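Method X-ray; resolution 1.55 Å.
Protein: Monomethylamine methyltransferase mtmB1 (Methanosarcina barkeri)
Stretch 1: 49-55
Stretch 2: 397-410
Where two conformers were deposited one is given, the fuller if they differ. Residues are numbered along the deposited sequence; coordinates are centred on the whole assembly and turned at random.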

# COMPACT_ATOMS: atom_id res chain seq x y z
N GLY A 49 -24.00 -48.61 -6.78
CA GLY A 49 -23.66 -48.13 -8.11
C GLY A 49 -23.92 -46.67 -8.46
O GLY A 49 -23.67 -46.26 -9.59
N GLU A 50 -24.42 -45.89 -7.51
CA GLU A 50 -24.68 -44.47 -7.77
C GLU A 50 -23.42 -43.63 -7.68
O GLU A 50 -22.57 -43.88 -6.82
CB GLU A 50 -25.70 -43.91 -6.77
CG GLU A 50 -27.12 -44.39 -6.95
CD GLU A 50 -28.10 -43.51 -6.19
OE1 GLU A 50 -27.94 -43.36 -4.96
OE2 GLU A 50 -29.04 -42.97 -6.82
N PHE A 51 -23.30 -42.64 -8.55
CA PHE A 51 -22.16 -41.73 -8.53
C PHE A 51 -22.45 -40.62 -7.53
O PHE A 51 -21.58 -40.20 -6.77
CB PHE A 51 -21.91 -41.12 -9.91
CG PHE A 51 -21.39 -42.09 -10.92
CD1 PHE A 51 -22.26 -42.90 -11.64
CD2 PHE A 51 -20.02 -42.19 -11.15
CE1 PHE A 51 -21.77 -43.80 -12.59
CE2 PHE A 51 -19.53 -43.09 -12.09
CZ PHE A 51 -20.40 -43.89 -12.81
N ILE A 52 -23.69 -40.15 -7.55
CA ILE A 52 -24.14 -39.09 -6.65
C ILE A 52 -25.31 -39.66 -5.87
O ILE A 52 -26.32 -40.06 -6.46
CB ILE A 52 -24.62 -37.85 -7.43
CG1 ILE A 52 -23.58 -37.44 -8.48
CG2 ILE A 52 -24.88 -36.70 -6.46
CD1 ILE A 52 -22.24 -37.06 -7.90
N PRO A 53 -25.22 -39.69 -4.53
CA PRO A 53 -26.29 -40.23 -3.69
C PRO A 53 -27.60 -39.46 -3.71
O PRO A 53 -27.62 -38.24 -3.85
CB PRO A 53 -25.67 -40.24 -2.30
CG PRO A 53 -24.77 -39.04 -2.34
CD PRO A 53 -24.11 -39.17 -3.70
N THR A 54 -28.70 -40.20 -3.58
CA THR A 54 -30.04 -39.65 -3.54
C THR A 54 -30.74 -40.20 -2.30
O THR A 54 -31.94 -39.98 -2.10
CB THR A 54 -30.86 -40.04 -4.80
OG1 THR A 54 -30.95 -41.47 -4.88
CG2 THR A 54 -30.18 -39.52 -6.06
N ASP A 55 -29.99 -40.92 -1.48
CA ASP A 55 -30.50 -41.52 -0.25
C ASP A 55 -29.89 -40.77 0.93
O ASP A 55 -28.76 -41.06 1.33
CB ASP A 55 -30.12 -43.00 -0.17
CG ASP A 55 -30.74 -43.71 1.02
OD1 ASP A 55 -30.93 -43.07 2.08
OD2 ASP A 55 -31.02 -44.92 0.91
N GLU A 397 -31.12 -32.55 -12.98
CA GLU A 397 -31.63 -33.50 -11.99
C GLU A 397 -30.60 -34.59 -11.74
O GLU A 397 -30.02 -35.14 -12.68
CB GLU A 397 -32.93 -34.12 -12.49
CG GLU A 397 -34.13 -33.18 -12.48
CD GLU A 397 -35.36 -33.78 -13.12
OE1 GLU A 397 -35.61 -34.99 -12.91
OE2 GLU A 397 -36.09 -33.05 -13.82
N ILE A 398 -30.38 -34.92 -10.47
CA ILE A 398 -29.41 -35.93 -10.10
C ILE A 398 -29.67 -37.30 -10.73
O ILE A 398 -28.73 -38.00 -11.11
CB ILE A 398 -29.32 -36.07 -8.57
CG1 ILE A 398 -28.86 -34.74 -7.96
CG2 ILE A 398 -28.37 -37.20 -8.19
CD1 ILE A 398 -27.55 -34.20 -8.54
N SER A 399 -30.94 -37.69 -10.83
CA SER A 399 -31.26 -38.99 -11.42
C SER A 399 -30.73 -39.03 -12.86
O SER A 399 -30.19 -40.05 -13.30
CB SER A 399 -32.78 -39.22 -11.42
OG SER A 399 -33.44 -38.27 -12.22
N GLU A 400 -30.89 -37.92 -13.57
CA GLU A 400 -30.42 -37.84 -14.95
C GLU A 400 -28.90 -37.84 -15.02
O GLU A 400 -28.31 -38.42 -15.93
CB GLU A 400 -30.98 -36.57 -15.61
CG GLU A 400 -32.45 -36.68 -16.00
CD GLU A 400 -33.03 -35.36 -16.47
OE1 GLU A 400 -32.38 -34.69 -17.30
OE2 GLU A 400 -34.14 -35.01 -16.02
N VAL A 401 -28.26 -37.19 -14.05
CA VAL A 401 -26.81 -37.14 -14.01
C VAL A 401 -26.22 -38.54 -13.83
O VAL A 401 -25.28 -38.92 -14.53
CB VAL A 401 -26.31 -36.24 -12.86
CG1 VAL A 401 -24.80 -36.33 -12.73
CG2 VAL A 401 -26.73 -34.79 -13.12
N ASN A 402 -26.79 -39.31 -12.91
CA ASN A 402 -26.30 -40.67 -12.68
C ASN A 402 -26.40 -41.53 -13.93
O ASN A 402 -25.53 -42.36 -14.19
CB ASN A 402 -27.06 -41.32 -11.52
CG ASN A 402 -26.51 -40.92 -10.16
OD1 ASN A 402 -25.30 -41.00 -9.92
ND2 ASN A 402 -27.39 -40.50 -9.27
N VAL A 403 -27.45 -41.32 -14.72
CA VAL A 403 -27.63 -42.08 -15.95
C VAL A 403 -26.57 -41.67 -16.97
O VAL A 403 -25.95 -42.52 -17.61
CB VAL A 403 -29.03 -41.85 -16.55
CG1 VAL A 403 -29.11 -42.45 -17.95
CG2 VAL A 403 -30.08 -42.48 -15.65
N ILE A 404 -26.35 -40.37 -17.11
CA ILE A 404 -25.36 -39.86 -18.05
C ILE A 404 -23.96 -40.35 -17.70
O ILE A 404 -23.19 -40.76 -18.57
CB ILE A 404 -25.37 -38.31 -18.08
CG1 ILE A 404 -26.67 -37.81 -18.70
CG2 ILE A 404 -24.17 -37.80 -18.87
CD1 ILE A 404 -26.82 -36.30 -18.71
N LEU A 405 -23.62 -40.32 -16.41
CA LEU A 405 -22.30 -40.76 -15.96
C LEU A 405 -22.05 -42.23 -16.25
O LEU A 405 -20.96 -42.61 -16.67
CB LEU A 405 -22.13 -40.48 -14.46
CG LEU A 405 -21.87 -39.01 -14.12
CD1 LEU A 405 -21.91 -38.83 -12.61
CD2 LEU A 405 -20.53 -38.58 -14.69
N ASP A 406 -23.06 -43.06 -16.03
CA ASP A 406 -22.90 -44.49 -16.28
C ASP A 406 -22.58 -44.73 -17.75
O ASP A 406 -21.71 -45.54 -18.09
CB ASP A 406 -24.17 -45.25 -15.89
CG ASP A 406 -24.06 -46.74 -16.16
OD1 ASP A 406 -23.09 -47.36 -15.68
OD2 ASP A 406 -24.94 -47.28 -16.85
N LYS A 407 -23.27 -44.01 -18.64
CA LYS A 407 -23.04 -44.15 -20.07
C LYS A 407 -21.70 -43.59 -20.50
O LYS A 407 -21.00 -44.17 -21.34
CB LYS A 407 -24.15 -43.45 -20.86
CG LYS A 407 -25.54 -44.03 -20.67
CD LYS A 407 -26.55 -43.25 -21.50
CE LYS A 407 -27.96 -43.79 -21.31
NZ LYS A 407 -28.95 -43.00 -22.09
N LEU A 408 -21.33 -42.44 -19.94
CA LEU A 408 -20.08 -41.78 -20.28
C LEU A 408 -18.86 -42.57 -19.84
O LEU A 408 -17.94 -42.80 -20.62
CB LEU A 408 -20.04 -40.37 -19.68
CG LEU A 408 -18.76 -39.56 -19.91
CD1 LEU A 408 -18.43 -39.49 -21.40
CD2 LEU A 408 -18.95 -38.17 -19.33
N VAL A 409 -18.84 -42.98 -18.57
CA VAL A 409 -17.70 -43.73 -18.06
C VAL A 409 -17.52 -45.03 -18.84
O VAL A 409 -16.40 -45.50 -19.03
CB VAL A 409 -17.88 -44.03 -16.56
CG1 VAL A 409 -16.72 -44.89 -16.06
CG2 VAL A 409 -17.94 -42.72 -15.77
N SER A 410 -18.63 -45.60 -19.31
CA SER A 410 -18.57 -46.84 -20.09
C SER A 410 -17.86 -46.63 -21.42
O SER A 410 -17.36 -47.59 -22.02
CB SER A 410 -19.98 -47.38 -20.34
OG SER A 410 -20.57 -47.85 -19.14
O HOH W 1 -30.22 -41.77 -9.32

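Stretch 2 is a helix that begins after Glu397, which holds the N-cap position. Stretch 1 has no regular helix or strand and lies along one side of that helix. The two are far apart in sequence but bury 418 Å² between them, both sides summed. Glu397 itself makes no contact with stretch 1.

Ile398 is the first helical residue to touch stretch 1. Its CA-to-CB bond points toward that stretch. Its CG2 lies 3.9 Å from Ile52 CB and 3.6 Å from Thr54 CG2. Both contacts are apolar, so a branched aliphatic side chain fits here. Thr54 offers its methyl to Ile398, while its hydroxyl OG1 donates a hydrogen bond to Glu50 OE2 at 3.1 Å. The threonine thus serves a greasy neighbour and a charged one at once.

Ser399 and Glu400 make no contact with stretch 1. Val401 is buried and its CA-to-CB bond points toward it, but the side chain stays beyond contact distance.

Asn402 is the polar centre of the contact. Asn402 CA is 6.0 Å from Phe51 CA, the closest CA pair across the stretches. The CA-to-CB bond points sideways, yet the end of the side chain comes nearer, with chi1 in the m well. The amide then meets the backbone of stretch 1 with both of its polar atoms. Asn402 OD1 accepts from Phe51 N at 2.9 Å and from Ile52 N at 3.0 Å. The second is the straighter bond, at 162° against 139°. Asn402 ND2 donates to Ile52 O at 3.0 Å, with an angle of 169°. Asparagine suits this place because one short side chain carries both an acceptor and a donor. Stretch 1 has no regular secondary structure, and these bonds satisfy backbone groups at Phe51 and Ile52. Asn402 ND2 also donates to water 1, 3.1 Å from the water oxygen. The oxygen of water 1 is 3.0 Å from Glu50 OE2, to which it donates. The bridge links two groups that do not bond directly, since Glu50 OE2 and Asn402 ND2 are 3.9 Å apart.

The CA-to-CB bond of Val403 points away, and Ile404 is out of reach.

Leu405 packs against Phe51, the residue with the largest area covered by the other stretch. Leu405 CB sits over one face of the Phe51 ring, 3.8 Å from its centroid and 15° off the normal, in a CH-pi contact. Leu405 CD1 reaches Phe51 CB at 3.5 Å. Both residues are buried, and both CA-to-CB bonds point toward the opposing stretch.

Asp406 is partly exposed and its CA-to-CB bond points sideways. Its backbone N lies 3.7 Å from Phe51 CE1, and its CB is 4.3 Å from the same carbon. Its carboxylate OD1 is hydrogen-bonded elsewhere in the structure.

Lys407 and Leu408 are out of reach. The CA-to-CB bond of Val409 points toward stretch 1, and the residue closes the apolar contact. Its CG2 is 4.0 Å from Phe51 CE2. Ser410 makes no contact across; its OG donates back to Asp406 O at 2.8 Å.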